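Porin (Rhodobacter capsulatus, PDB 2POR) forms trimeric outer-membrane channels that let small hydrophilic solutes of up to about 0.6 kDa diffuse passively across the membrane. Local coordinates at residues A[258-263]-A[282-287]; A[95-100]-A[288-293]; A[132-137]-A[146-151]; A[103-108]-A[168-173]. One frame throughout, in Å; residues are numbered along the deposited sequence.

Contact 1: residues A[258-263]-A[282-287]. With C8E ((hydroxyethyloxy)tri(ethyloxy)octane), chain E.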
loop_
_atom_site.group_PDB
_atom_site.type_symbol
_atom_site.label_atom_id
_atom_site.label_comp_id
_atom_site.label_asym_id
_atom_site.label_seq_id
_atom_site.Cartn_x
_atom_site.Cartn_y
_atom_site.Cartn_z
ATOM N N ASP A 258 37.647 13.844 -4.859
ATOM C CA ASP A 258 37.214 15.195 -5.139
ATOM C C ASP A 258 36.634 15.821 -3.841
ATOM O O ASP A 258 36.591 15.149 -2.811
ATOM C CB ASP A 258 36.150 15.161 -6.250
ATOM C CG ASP A 258 36.071 16.447 -7.100
ATOM O OD1 ASP A 258 36.793 17.436 -6.849
ATOM O OD2 ASP A 258 35.270 16.464 -8.041
ATOM N N ASP A 259 36.243 17.092 -3.912
ATOM C CA ASP A 259 35.604 17.838 -2.849
ATOM C C ASP A 259 34.410 18.542 -3.461
ATOM O O ASP A 259 34.337 18.713 -4.682
ATOM C CB ASP A 259 36.529 18.888 -2.226
ATOM C CG ASP A 259 37.177 19.887 -3.185
ATOM O OD1 ASP A 259 36.513 20.795 -3.664
ATOM O OD2 ASP A 259 38.365 19.752 -3.451
ATOM N N VAL A 260 33.425 18.913 -2.653
ATOM C CA VAL A 260 32.277 19.658 -3.134
ATOM C C VAL A 260 31.807 20.485 -1.925
ATOM O O VAL A 260 31.976 20.083 -0.765
ATOM C CB VAL A 260 31.199 18.637 -3.649
ATOM C CG1 VAL A 260 30.747 17.643 -2.570
ATOM C CG2 VAL A 260 30.048 19.449 -4.210
ATOM N N THR A 261 31.321 21.680 -2.233
ATOM C CA THR A 261 30.657 22.556 -1.290
ATOM C C THR A 261 29.240 22.688 -1.848
ATOM O O THR A 261 29.033 22.989 -3.033
ATOM C CB THR A 261 31.357 23.936 -1.229
ATOM O OG1 THR A 261 32.655 23.685 -0.669
ATOM C CG2 THR A 261 30.548 24.984 -0.430
ATOM N N TYR A 262 28.249 22.445 -0.995
ATOM C CA TYR A 262 26.850 22.465 -1.397
ATOM C C TYR A 262 26.104 23.247 -0.314
ATOM O O TYR A 262 26.507 23.282 0.859
ATOM C CB TYR A 262 26.341 21.011 -1.540
ATOM C CG TYR A 262 26.671 19.951 -0.482
ATOM C CD1 TYR A 262 27.958 19.465 -0.237
ATOM C CD2 TYR A 262 25.618 19.395 0.226
ATOM C CE1 TYR A 262 28.177 18.443 0.686
ATOM C CE2 TYR A 262 25.827 18.364 1.147
ATOM C CZ TYR A 262 27.100 17.892 1.371
ATOM O OH TYR A 262 27.268 16.853 2.255
ATOM N N TYR A 263 25.083 23.956 -0.723
ATOM C CA TYR A 263 24.432 24.869 0.184
ATOM C C TYR A 263 22.988 25.128 -0.253
ATOM O O TYR A 263 22.578 24.797 -1.369
ATOM C CB TYR A 263 25.284 26.163 0.226
ATOM C CG TYR A 263 25.280 26.869 -1.106
ATOM C CD1 TYR A 263 24.215 27.725 -1.353
ATOM C CD2 TYR A 263 26.246 26.576 -2.056
ATOM C CE1 TYR A 263 24.053 28.303 -2.575
ATOM C CE2 TYR A 263 26.092 27.155 -3.294
ATOM C CZ TYR A 263 24.992 28.000 -3.534
ATOM O OH TYR A 263 24.759 28.528 -4.798
ATOM N N ALA A 282 18.898 25.848 -3.902
ATOM C CA ALA A 282 19.992 24.997 -3.450
ATOM C C ALA A 282 20.949 24.747 -4.630
ATOM O O ALA A 282 20.557 24.749 -5.812
ATOM C CB ALA A 282 19.499 23.636 -2.962
ATOM N N ASP A 283 22.224 24.539 -4.311
ATOM C CA ASP A 283 23.241 24.283 -5.317
ATOM C C ASP A 283 24.509 23.701 -4.749
ATOM O O ASP A 283 24.645 23.457 -3.540
ATOM C CB ASP A 283 23.565 25.579 -6.014
ATOM C CG ASP A 283 24.071 25.416 -7.438
ATOM O OD1 ASP A 283 24.213 24.302 -7.983
ATOM O OD2 ASP A 283 24.298 26.480 -7.993
ATOM N N ASN A 284 25.444 23.395 -5.635
ATOM C CA ASN A 284 26.756 23.028 -5.161
ATOM C C ASN A 284 27.688 23.638 -6.191
ATOM O O ASN A 284 27.265 24.163 -7.220
ATOM C CB ASN A 284 26.957 21.503 -5.096
ATOM C CG ASN A 284 26.770 20.785 -6.406
ATOM O OD1 ASN A 284 27.257 21.190 -7.461
ATOM N ND2 ASN A 284 26.025 19.704 -6.410
ATOM N N ASP A 285 28.962 23.583 -5.897
ATOM C CA ASP A 285 29.973 24.128 -6.795
ATOM C C ASP A 285 30.540 23.165 -7.851
ATOM O O ASP A 285 31.605 23.410 -8.423
ATOM C CB ASP A 285 31.125 24.684 -5.941
ATOM C CG ASP A 285 31.948 23.681 -5.141
ATOM O OD1 ASP A 285 31.644 22.474 -5.108
ATOM O OD2 ASP A 285 32.916 24.132 -4.525
ATOM N N LEU A 286 29.958 22.006 -8.111
ATOM C CA LEU A 286 30.523 21.152 -9.135
ATOM C C LEU A 286 30.296 21.851 -10.478
ATOM O O LEU A 286 29.451 22.760 -10.585
ATOM C CB LEU A 286 29.846 19.804 -9.105
ATOM C CG LEU A 286 30.247 19.038 -7.893
ATOM C CD1 LEU A 286 29.446 17.788 -7.937
ATOM C CD2 LEU A 286 31.742 18.764 -7.833
ATOM N N PRO A 287 31.105 21.489 -11.507
ATOM C CA PRO A 287 31.072 22.086 -12.847
ATOM C C PRO A 287 29.734 22.215 -13.588
ATOM O O PRO A 287 29.371 23.300 -14.058
ATOM C CB PRO A 287 32.106 21.249 -13.601
ATOM C CG PRO A 287 32.245 19.962 -12.807
ATOM C CD PRO A 287 32.243 20.556 -11.417
HETATM C C1 C8E E . 30.461 9.434 4.657
HETATM C C2 C8E E . 29.451 8.914 3.664
HETATM C C3 C8E E . 29.017 10.102 2.876
HETATM C C4 C8E E . 27.957 9.546 1.970
HETATM C C5 C8E E . 26.903 10.585 1.607
HETATM C C6 C8E E . 27.446 11.860 0.970
HETATM C C7 C8E E . 26.352 12.708 0.295
HETATM C C8 C8E E . 27.081 13.906 -0.251
HETATM O O9 C8E E . 26.501 14.758 -1.216
HETATM C C10 C8E E . 27.369 14.965 -2.325
HETATM C C11 C8E E . 26.912 16.113 -3.159
HETATM O O12 C8E E . 27.193 16.129 -4.550
HETATM C C13 C8E E . 26.134 15.570 -5.337
HETATM C C14 C8E E . 26.493 14.401 -6.264
HETATM O O15 C8E E . 27.574 14.566 -7.207
HETATM C C16 C8E E . 27.212 14.362 -8.592
HETATM C C17 C8E E . 27.208 15.594 -9.534
HETATM O O18 C8E E . 27.317 15.564 -10.984
HETATM C C19 C8E E . 28.696 15.487 -11.452
HETATM C C20 C8E E . 29.239 16.626 -12.345
HETATM O O21 C8E E . 28.572 17.854 -12.021
HETATM O O HOH W 1 34.568 22.659 -2.506
#
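The ring of Tyr263 runs alongside Asp283, with Asp283 O over one ring face and Tyr263 OH 3.4 Å from Asp283 CB. The two side chains point in the same direction, ring and carboxylate planes 54° apart. A chi1 of 66° places CG of Tyr263 between its own backbone N and carbonyl carbon, from where the ring extends beside Asp283. An alanine here would probably leave Asp283 CB without the packing of the ring and its hydroxyl, and open a gap beside the strand. In the backbone, Tyr263 N donates a hydrogen bond to Asp283 O at 2.9 Å. On the face carrying Tyr262 and Asn284, their CB atoms meet at 3.6 Å, and the Tyr262 ring has O9 of a bound detergent over one face. Where regular pairing ends, Asp285 takes over with its side chain: Asp285 OD1 accepts Thr261 N at 3.0 Å in an almost straight bond (175°) that arrives from above the carboxylate plane, while Asp285 N donates to Thr261 O. A water links Asp285 OD2 to Thr261 OG1 and Asp259 OD1. Apolar contact continues from Val260 CG2 to Leu286 CG at 3.7 Å, and Leu286 CD1 in turn touches detergent C17 at 3.5 Å. Asn284 OD1 accepts Leu286 N at 2.9 Å, an Asx turn at the point where the chain leaves the strand, and is also hydrogen-bonded to Ser289 OG. Such is the open end of a beta hairpin, strands 258-272 and 275-284, in the 16-stranded antiparallel porin barrel.

Contact 2: residues A[95-100]-A[288-293]. With CA (calcium ion), chain C; C8E ((hydroxyethyloxy)tri(ethyloxy)octane), chain E.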
loop_
_atom_site.group_PDB
_atom_site.type_symbol
_atom_site.label_atom_id
_atom_site.label_comp_id
_atom_site.label_asym_id
_atom_site.label_seq_id
_atom_site.Cartn_x
_atom_site.Cartn_y
_atom_site.Cartn_z
ATOM N N ASP A 95 17.089 18.314 -2.008
ATOM C CA ASP A 95 18.333 17.610 -1.777
ATOM C C ASP A 95 19.092 17.261 -3.057
ATOM O O ASP A 95 20.124 16.604 -3.051
ATOM C CB ASP A 95 18.065 16.339 -1.083
ATOM C CG ASP A 95 17.717 16.495 0.373
ATOM O OD1 ASP A 95 18.162 17.414 1.037
ATOM O OD2 ASP A 95 16.980 15.669 0.885
ATOM N N ASP A 96 18.569 17.714 -4.169
ATOM C CA ASP A 96 19.052 17.393 -5.501
ATOM C C ASP A 96 20.529 17.734 -5.721
ATOM O O ASP A 96 21.179 17.047 -6.506
ATOM C CB ASP A 96 18.174 18.145 -6.508
ATOM C CG ASP A 96 16.678 17.914 -6.356
ATOM O OD1 ASP A 96 16.011 18.519 -5.495
ATOM O OD2 ASP A 96 16.200 17.089 -7.123
ATOM N N ARG A 97 21.114 18.758 -5.082
ATOM C CA ARG A 97 22.508 19.145 -5.267
ATOM C C ARG A 97 23.373 18.788 -4.088
ATOM O O ARG A 97 24.520 19.246 -3.969
ATOM C CB ARG A 97 22.563 20.657 -5.548
ATOM C CG ARG A 97 21.930 21.121 -6.852
ATOM C CD ARG A 97 22.697 20.562 -8.064
ATOM N NE ARG A 97 22.023 20.980 -9.278
ATOM C CZ ARG A 97 21.164 20.204 -9.971
ATOM N NH1 ARG A 97 20.903 18.958 -9.593
ATOM N NH2 ARG A 97 20.443 20.697 -10.998
ATOM N N GLY A 98 22.874 17.951 -3.176
ATOM C CA GLY A 98 23.614 17.575 -1.969
ATOM C C GLY A 98 22.699 17.481 -0.732
ATOM O O GLY A 98 22.796 16.553 0.085
ATOM N N GLY A 99 21.895 18.538 -0.610
ATOM C CA GLY A 99 20.870 18.606 0.411
ATOM C C GLY A 99 21.330 19.010 1.788
ATOM O O GLY A 99 22.502 19.219 2.085
ATOM N N ASN A 100 20.381 19.066 2.697
ATOM C CA ASN A 100 20.618 19.556 4.061
ATOM C C ASN A 100 21.036 18.452 4.986
ATOM O O ASN A 100 21.450 18.685 6.110
ATOM C CB ASN A 100 19.317 20.211 4.563
ATOM C CG ASN A 100 18.184 19.204 4.705
ATOM O OD1 ASN A 100 17.748 18.557 3.750
ATOM N ND2 ASN A 100 17.686 18.997 5.914
ATOM N N ASN A 288 29.006 21.098 -13.748
ATOM C CA ASN A 288 27.709 21.099 -14.453
ATOM C C ASN A 288 26.572 21.862 -13.744
ATOM O O ASN A 288 25.893 22.677 -14.381
ATOM C CB ASN A 288 27.284 19.594 -14.728
ATOM C CG ASN A 288 25.806 19.143 -14.556
ATOM O OD1 ASN A 288 24.868 19.574 -15.243
ATOM N ND2 ASN A 288 25.527 18.218 -13.636
ATOM N N SER A 289 26.414 21.577 -12.437
ATOM C CA SER A 289 25.335 22.017 -11.581
ATOM C C SER A 289 24.706 23.379 -11.776
ATOM O O SER A 289 25.323 24.438 -11.587
ATOM C CB SER A 289 25.819 21.890 -10.147
ATOM O OG SER A 289 26.147 20.512 -9.945
ATOM N N ASP A 290 23.437 23.305 -12.204
ATOM C CA ASP A 290 22.598 24.504 -12.257
ATOM C C ASP A 290 21.822 24.432 -10.929
ATOM O O ASP A 290 21.574 23.345 -10.402
ATOM C CB ASP A 290 21.534 24.511 -13.345
ATOM C CG ASP A 290 21.830 23.703 -14.596
ATOM O OD1 ASP A 290 21.534 22.491 -14.620
ATOM O OD2 ASP A 290 22.332 24.328 -15.534
ATOM N N MET A 291 21.429 25.588 -10.408
ATOM C CA MET A 291 20.693 25.727 -9.163
ATOM C C MET A 291 19.278 25.175 -9.294
ATOM O O MET A 291 18.607 25.468 -10.312
ATOM C CB MET A 291 20.636 27.183 -8.848
ATOM C CG MET A 291 20.024 27.588 -7.528
ATOM S SD MET A 291 19.813 29.383 -7.592
ATOM C CE MET A 291 18.487 29.493 -8.766
ATOM N N VAL A 292 18.882 24.376 -8.276
ATOM C CA VAL A 292 17.495 23.908 -8.160
ATOM C C VAL A 292 16.729 24.909 -7.257
ATOM O O VAL A 292 17.324 25.674 -6.477
ATOM C CB VAL A 292 17.404 22.459 -7.557
ATOM C CG1 VAL A 292 18.027 21.546 -8.579
ATOM C CG2 VAL A 292 18.085 22.297 -6.215
ATOM N N ALA A 293 15.417 24.997 -7.365
ATOM C CA ALA A 293 14.625 25.936 -6.586
ATOM C C ALA A 293 13.205 25.399 -6.488
ATOM O O ALA A 293 12.817 24.536 -7.299
ATOM C CB ALA A 293 14.552 27.293 -7.276
HETATM CA CA CA C . 16.735 16.590 3.082
HETATM C C1 C8E E . 30.461 9.434 4.657
HETATM C C2 C8E E . 29.451 8.914 3.664
HETATM C C3 C8E E . 29.017 10.102 2.876
HETATM C C4 C8E E . 27.957 9.546 1.970
HETATM C C5 C8E E . 26.903 10.585 1.607
HETATM C C6 C8E E . 27.446 11.860 0.970
HETATM C C7 C8E E . 26.352 12.708 0.295
HETATM C C8 C8E E . 27.081 13.906 -0.251
HETATM O O9 C8E E . 26.501 14.758 -1.216
HETATM C C10 C8E E . 27.369 14.965 -2.325
HETATM C C11 C8E E . 26.912 16.113 -3.159
HETATM O O12 C8E E . 27.193 16.129 -4.550
HETATM C C13 C8E E . 26.134 15.570 -5.337
HETATM C C14 C8E E . 26.493 14.401 -6.264
HETATM O O15 C8E E . 27.574 14.566 -7.207
HETATM C C16 C8E E . 27.212 14.362 -8.592
HETATM C C17 C8E E . 27.208 15.594 -9.534
HETATM O O18 C8E E . 27.317 15.564 -10.984
HETATM C C19 C8E E . 28.696 15.487 -11.452
HETATM C C20 C8E E . 29.239 16.626 -12.345
HETATM O O21 C8E E . 28.572 17.854 -12.021
HETATM O O HOH W 2 15.863 16.928 5.283
HETATM O O HOH W 3 16.244 14.464 3.605
#
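Asp290 O is gripped by two nitrogens of one arginine: Arg97 NE lies 2.7 Å and Arg97 NH2 2.9 Å from it. The carbonyl oxygen sits near the guanidinium plane, 8° out of it for NE, and the grip is side-on, through NE and one NH to a single atom. Val292 CG1 lies over one guanidinium face, offset toward the rim, 3.5 Å from Arg97 NH2. The arginine chain bends at CB-CG (chi2 -65°), and its CD then passes 4.0 Å from Ser289 CB. Segment 95-100 belongs to the long loop between strands 68-73 and 118-125, which in porins folds inside the barrel and narrows the channel; here it is tied to the chain leading into the last strand, 292-300. An alanine in place of Arg97 would probably leave Asp290 O without these two donors and one side of Val292 CG1 uncovered. Arg97 follows Asp96 in a type I turn closed by Gly98 N to Asp95 O. Beyond the turn, Asp95 binds a calcium ion through both carboxylate oxygens, and Asn100 OD1 joins it at 2.3 Å; Asp93 and Asp101 complete the protein ligands. Asn100 N also donates to Asp95 OD1, and Asn100 ND2 donates to a water bound to the metal.

Contact 3: residues A[132-137]-A[146-151]. With CA (calcium ion), chain D.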
loop_
_atom_site.group_PDB
_atom_site.type_symbol
_atom_site.label_atom_id
_atom_site.label_comp_id
_atom_site.label_asym_id
_atom_site.label_seq_id
_atom_site.Cartn_x
_atom_site.Cartn_y
_atom_site.Cartn_z
ATOM N N ALA A 132 23.092 3.906 20.683
ATOM C CA ALA A 132 23.951 2.862 20.145
ATOM C C ALA A 132 23.136 2.133 19.091
ATOM O O ALA A 132 21.938 1.922 19.278
ATOM C CB ALA A 132 24.358 1.884 21.248
ATOM N N SER A 133 23.693 1.764 17.947
ATOM C CA SER A 133 22.918 1.120 16.896
ATOM C C SER A 133 23.728 0.013 16.203
ATOM O O SER A 133 24.965 0.029 16.292
ATOM C CB SER A 133 22.525 2.171 15.901
ATOM O OG SER A 133 23.624 3.017 15.566
ATOM N N MET A 134 23.125 -0.967 15.550
ATOM C CA MET A 134 23.875 -1.973 14.809
ATOM C C MET A 134 22.956 -2.717 13.864
ATOM O O MET A 134 21.731 -2.685 14.072
ATOM C CB MET A 134 24.503 -2.955 15.779
ATOM C CG MET A 134 23.469 -3.825 16.487
ATOM S SD MET A 134 24.186 -5.031 17.619
ATOM C CE MET A 134 25.037 -6.098 16.491
ATOM N N SER A 135 23.485 -3.339 12.810
ATOM C CA SER A 135 22.686 -4.188 11.953
ATOM C C SER A 135 23.107 -5.578 12.365
ATOM O O SER A 135 24.041 -5.730 13.160
ATOM C CB SER A 135 22.986 -3.913 10.469
ATOM O OG SER A 135 24.368 -4.072 10.150
ATOM N N ASP A 136 22.485 -6.637 11.886
ATOM C CA ASP A 136 22.821 -7.936 12.385
ATOM C C ASP A 136 23.906 -8.682 11.578
ATOM O O ASP A 136 24.202 -9.819 11.966
ATOM C CB ASP A 136 21.546 -8.773 12.440
ATOM C CG ASP A 136 20.820 -9.077 11.144
ATOM O OD1 ASP A 136 21.344 -9.053 10.029
ATOM O OD2 ASP A 136 19.633 -9.379 11.180
ATOM N N GLY A 137 24.461 -8.180 10.453
ATOM C CA GLY A 137 25.537 -8.866 9.717
ATOM C C GLY A 137 25.096 -9.947 8.742
ATOM O O GLY A 137 25.965 -10.549 8.116
ATOM N N ASP A 146 26.815 -10.229 5.451
ATOM C CA ASP A 146 26.549 -8.911 4.904
ATOM C C ASP A 146 27.586 -8.020 5.533
ATOM O O ASP A 146 28.329 -8.418 6.432
ATOM C CB ASP A 146 25.089 -8.458 5.293
ATOM C CG ASP A 146 24.462 -7.357 4.438
ATOM O OD1 ASP A 146 25.142 -6.785 3.591
ATOM O OD2 ASP A 146 23.281 -7.052 4.581
ATOM N N ALA A 147 27.729 -6.794 5.015
ATOM C CA ALA A 147 28.486 -5.755 5.719
ATOM C C ALA A 147 27.743 -5.524 7.055
ATOM O O ALA A 147 26.527 -5.776 7.112
ATOM C CB ALA A 147 28.461 -4.446 4.948
ATOM N N GLN A 148 28.381 -5.101 8.121
ATOM C CA GLN A 148 27.652 -4.899 9.354
ATOM C C GLN A 148 27.929 -3.507 9.833
ATOM O O GLN A 148 29.105 -3.146 9.867
ATOM C CB GLN A 148 28.122 -5.888 10.314
ATOM C CG GLN A 148 27.371 -5.679 11.604
ATOM C CD GLN A 148 27.625 -6.797 12.569
ATOM O OE1 GLN A 148 26.774 -7.121 13.389
ATOM N NE2 GLN A 148 28.739 -7.518 12.508
ATOM N N GLU A 149 26.929 -2.702 10.201
ATOM C CA GLU A 149 27.197 -1.341 10.632
ATOM C C GLU A 149 26.994 -1.261 12.133
ATOM O O GLU A 149 26.320 -2.145 12.692
ATOM C CB GLU A 149 26.272 -0.355 9.970
ATOM C CG GLU A 149 24.786 -0.669 10.183
ATOM C CD GLU A 149 23.813 0.211 9.438
ATOM O OE1 GLU A 149 24.232 1.056 8.639
ATOM O OE2 GLU A 149 22.610 0.030 9.653
ATOM N N MET A 150 27.614 -0.256 12.738
ATOM C CA MET A 150 27.506 -0.015 14.186
ATOM C C MET A 150 27.850 1.416 14.463
ATOM O O MET A 150 28.676 1.999 13.761
ATOM C CB MET A 150 28.490 -0.763 15.044
ATOM C CG MET A 150 28.310 -2.236 15.103
ATOM S SD MET A 150 29.945 -2.981 15.274
ATOM C CE MET A 150 29.336 -4.603 15.668
ATOM N N ALA A 151 27.287 2.030 15.499
ATOM C CA ALA A 151 27.645 3.394 15.852
ATOM C C ALA A 151 27.291 3.588 17.330
ATOM O O ALA A 151 26.509 2.803 17.923
ATOM C CB ALA A 151 26.862 4.402 15.047
HETATM CA CA CA D . 19.493 -9.888 8.852
HETATM O O HOH W 4 24.279 -6.208 8.470
HETATM O O HOH W 5 17.230 -9.665 9.442
#
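Ser135 OG accepts the backbone N of Glu149 at 2.9 Å, in a bond of 167°, standing in for a main-chain carbonyl. It can do so because chi1 of 57° holds OG between the backbone N and carbonyl carbon of Ser135, while Ser135 N donates to Glu149 O. A water joins Ser135 OG to Gly137 N and Ala147 O where the strands part, and Gly137 O accepts Asp146 N at 2.8 Å. Glu149 CG passes Ser135 OG at 3.4 Å; the chain is extended beyond CG, and OE1 reaches Gly107 N. Ser133 OG, hydrogen-bonded to Ala78 N, rests 3.6 Å from Ala151 CB on the same face. Met134 and Met150 share the other face, Met134 CB to Met150 CG 3.9 Å. Met134 is extended about CB-CG and bends about CG-SD (chi3 -67°), its side chain running next to that of Gln148 in the same direction; Phe21 of a neighbouring subunit packs on it. Asp136 binds a calcium ion with both oxygens, together with Asn116, Lys138 O, Gly140 O and Asn20 OD1 of that subunit, whose Phe21 N also donates to Asp136 OD2. The end of this antiparallel barrel hairpin carries a calcium site at the trimer interface.

Contact 4: residues A[103-108]-A[168-173]. With CA (calcium ion), chain B.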
loop_
_atom_site.group_PDB
_atom_site.type_symbol
_atom_site.label_atom_id
_atom_site.label_comp_id
_atom_site.label_asym_id
_atom_site.label_seq_id
_atom_site.Cartn_x
_atom_site.Cartn_y
_atom_site.Cartn_z
ATOM N N PRO A 103 25.972 13.896 6.458
ATOM C CA PRO A 103 26.402 12.650 5.825
ATOM C C PRO A 103 26.797 11.583 6.810
ATOM O O PRO A 103 27.987 11.280 6.976
ATOM C CB PRO A 103 27.533 13.092 4.896
ATOM C CG PRO A 103 28.157 14.264 5.620
ATOM C CD PRO A 103 26.953 14.975 6.205
ATOM N N TYR A 104 25.819 10.995 7.506
ATOM C CA TYR A 104 26.157 9.944 8.437
ATOM C C TYR A 104 26.486 8.692 7.635
ATOM O O TYR A 104 25.908 8.436 6.582
ATOM C CB TYR A 104 24.986 9.653 9.410
ATOM C CG TYR A 104 24.671 10.887 10.264
ATOM C CD1 TYR A 104 25.487 11.196 11.329
ATOM C CD2 TYR A 104 23.573 11.693 9.982
ATOM C CE1 TYR A 104 25.192 12.312 12.100
ATOM C CE2 TYR A 104 23.282 12.805 10.760
ATOM C CZ TYR A 104 24.111 13.092 11.813
ATOM O OH TYR A 104 23.913 14.192 12.595
ATOM N N LEU A 105 27.428 7.932 8.175
ATOM C CA LEU A 105 27.865 6.703 7.553
ATOM C C LEU A 105 26.878 5.558 7.728
ATOM O O LEU A 105 26.758 4.736 6.821
ATOM C CB LEU A 105 29.274 6.309 8.129
ATOM C CG LEU A 105 30.041 5.052 7.571
ATOM C CD1 LEU A 105 30.430 5.315 6.116
ATOM C CD2 LEU A 105 31.280 4.769 8.398
ATOM N N THR A 106 26.152 5.406 8.863
ATOM C CA THR A 106 25.326 4.217 9.085
ATOM C C THR A 106 23.850 4.574 9.341
ATOM O O THR A 106 23.532 5.769 9.456
ATOM C CB THR A 106 25.909 3.350 10.286
ATOM O OG1 THR A 106 25.624 4.045 11.512
ATOM C CG2 THR A 106 27.436 3.046 10.131
ATOM N N GLY A 107 22.976 3.550 9.420
ATOM C CA GLY A 107 21.556 3.683 9.734
ATOM C C GLY A 107 20.891 4.408 8.608
ATOM O O GLY A 107 21.489 4.654 7.554
ATOM N N ASP A 108 19.613 4.676 8.809
ATOM C CA ASP A 108 18.811 5.415 7.853
ATOM C C ASP A 108 18.945 4.868 6.422
ATOM O O ASP A 108 19.332 5.561 5.466
ATOM C CB ASP A 108 19.214 6.882 7.852
ATOM C CG ASP A 108 18.194 7.805 7.206
ATOM O OD1 ASP A 108 17.053 7.404 6.991
ATOM O OD2 ASP A 108 18.506 8.976 6.950
ATOM N N GLU A 168 31.023 5.959 14.147
ATOM C CA GLU A 168 30.328 5.030 13.286
ATOM C C GLU A 168 31.273 4.143 12.480
ATOM O O GLU A 168 32.326 4.609 12.026
ATOM C CB GLU A 168 29.497 5.794 12.308
ATOM C CG GLU A 168 28.601 6.928 12.807
ATOM C CD GLU A 168 27.671 7.389 11.712
ATOM O OE1 GLU A 168 26.676 6.722 11.451
ATOM O OE2 GLU A 168 27.911 8.410 11.102
ATOM N N LYS A 169 30.920 2.894 12.259
ATOM C CA LYS A 169 31.721 2.047 11.396
ATOM C C LYS A 169 30.939 0.997 10.613
ATOM O O LYS A 169 29.829 0.590 10.999
ATOM C CB LYS A 169 32.784 1.385 12.226
ATOM C CG LYS A 169 32.213 0.490 13.260
ATOM C CD LYS A 169 33.422 -0.220 13.735
ATOM C CE LYS A 169 32.981 -1.657 13.901
ATOM N NZ LYS A 169 34.156 -2.512 13.989
ATOM N N ILE A 170 31.466 0.604 9.430
ATOM C CA ILE A 170 30.895 -0.476 8.610
ATOM C C ILE A 170 32.017 -1.510 8.393
ATOM O O ILE A 170 33.106 -1.175 7.945
ATOM C CB ILE A 170 30.366 0.023 7.213
ATOM C CG1 ILE A 170 29.305 1.131 7.337
ATOM C CG2 ILE A 170 29.790 -1.204 6.490
ATOM C CD1 ILE A 170 28.793 1.674 6.006
ATOM N N ASP A 171 31.823 -2.735 8.823
ATOM C CA ASP A 171 32.694 -3.853 8.578
ATOM C C ASP A 171 32.262 -4.593 7.346
ATOM O O ASP A 171 31.132 -5.067 7.222
ATOM C CB ASP A 171 32.667 -4.852 9.687
ATOM C CG ASP A 171 33.189 -4.270 10.983
ATOM O OD1 ASP A 171 33.993 -3.331 10.946
ATOM O OD2 ASP A 171 32.761 -4.761 12.025
ATOM N N SER A 172 33.229 -4.693 6.443
ATOM C CA SER A 172 33.072 -5.335 5.158
ATOM C C SER A 172 33.039 -6.831 5.325
ATOM O O SER A 172 33.845 -7.351 6.091
ATOM C CB SER A 172 34.233 -5.009 4.251
ATOM O OG SER A 172 33.963 -5.673 3.031
ATOM N N PRO A 173 32.212 -7.600 4.627
ATOM C CA PRO A 173 32.300 -9.042 4.647
ATOM C C PRO A 173 33.541 -9.466 3.863
ATOM O O PRO A 173 34.006 -10.560 4.140
ATOM C CB PRO A 173 31.026 -9.513 4.027
ATOM C CG PRO A 173 30.775 -8.476 2.978
ATOM C CD PRO A 173 31.298 -7.154 3.589
HETATM CA CA CA B . 19.941 10.670 7.278
HETATM O O HOH W 6 18.397 12.365 6.903
HETATM O O HOH W 7 21.257 12.511 7.589
HETATM O O HOH W 8 21.968 9.490 6.657
HETATM O O HOH W 9 20.065 11.141 4.954
#
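Glu168, on barrel strand 161-171, reaches inward to the backbone of Leu105 and Thr106 in the long loop that folds into the porin barrel and narrows its channel. Its CB starts 4.1 Å from Thr106 CG2. CG lies beside the backbone N, anti to the carbonyl carbon (chi1 -48°), and the chain runs on extended to CD, 3.6 Å from Leu105 N. At the tip the carboxylate divides its partners. OE1 takes two donors, Thr106 N from above the carboxylate plane at 3.0 Å and Thr106 OG1 at 2.9 Å on the anti side, 16° out of that plane. OE2 accepts Leu105 N, also from above the plane, and meets the edge of the Tyr104 ring, 3.7 Å from Tyr104 CD1. Three donors probably limit the rotation of the carboxylate. Glu185 OE2 lies close to Glu168 OE2, a like-charge approach that may favour a proton on one of them. Beside this polar grip, Leu105 CG packs on Ile170 CD1 at 3.9 Å, and Thr106 CG2 packs against Ile170 CG1, the side chains of Thr106 and Ile170 running in opposite senses. Two residues after Thr106, Asp108 OD2 binds a calcium ion, also held by Glu80, at 2.2 Å.

In the fold
The four contacts form two close pairs on the barrel. Contacts 1 and 2 have centres 8 Å apart and are joined directly: Asn284 ND2 lies 2.9 Å from Arg97 O, Ala282 O meets Val292 N at 3.0 Å, and one detergent molecule touches both. Contacts 3 and 4, centres 7 Å apart, are likewise linked across neighbouring strands by Met150 O and Lys169 N at 2.8 Å. Between the pairs, the centres of contacts 2 and 4 are about 24 Å apart, yet residues 95-100 and 103-108 belong to the same channel-narrowing loop, held at two places on the wall. Contacts 2, 3 and 4 each include ligands of a different calcium ion.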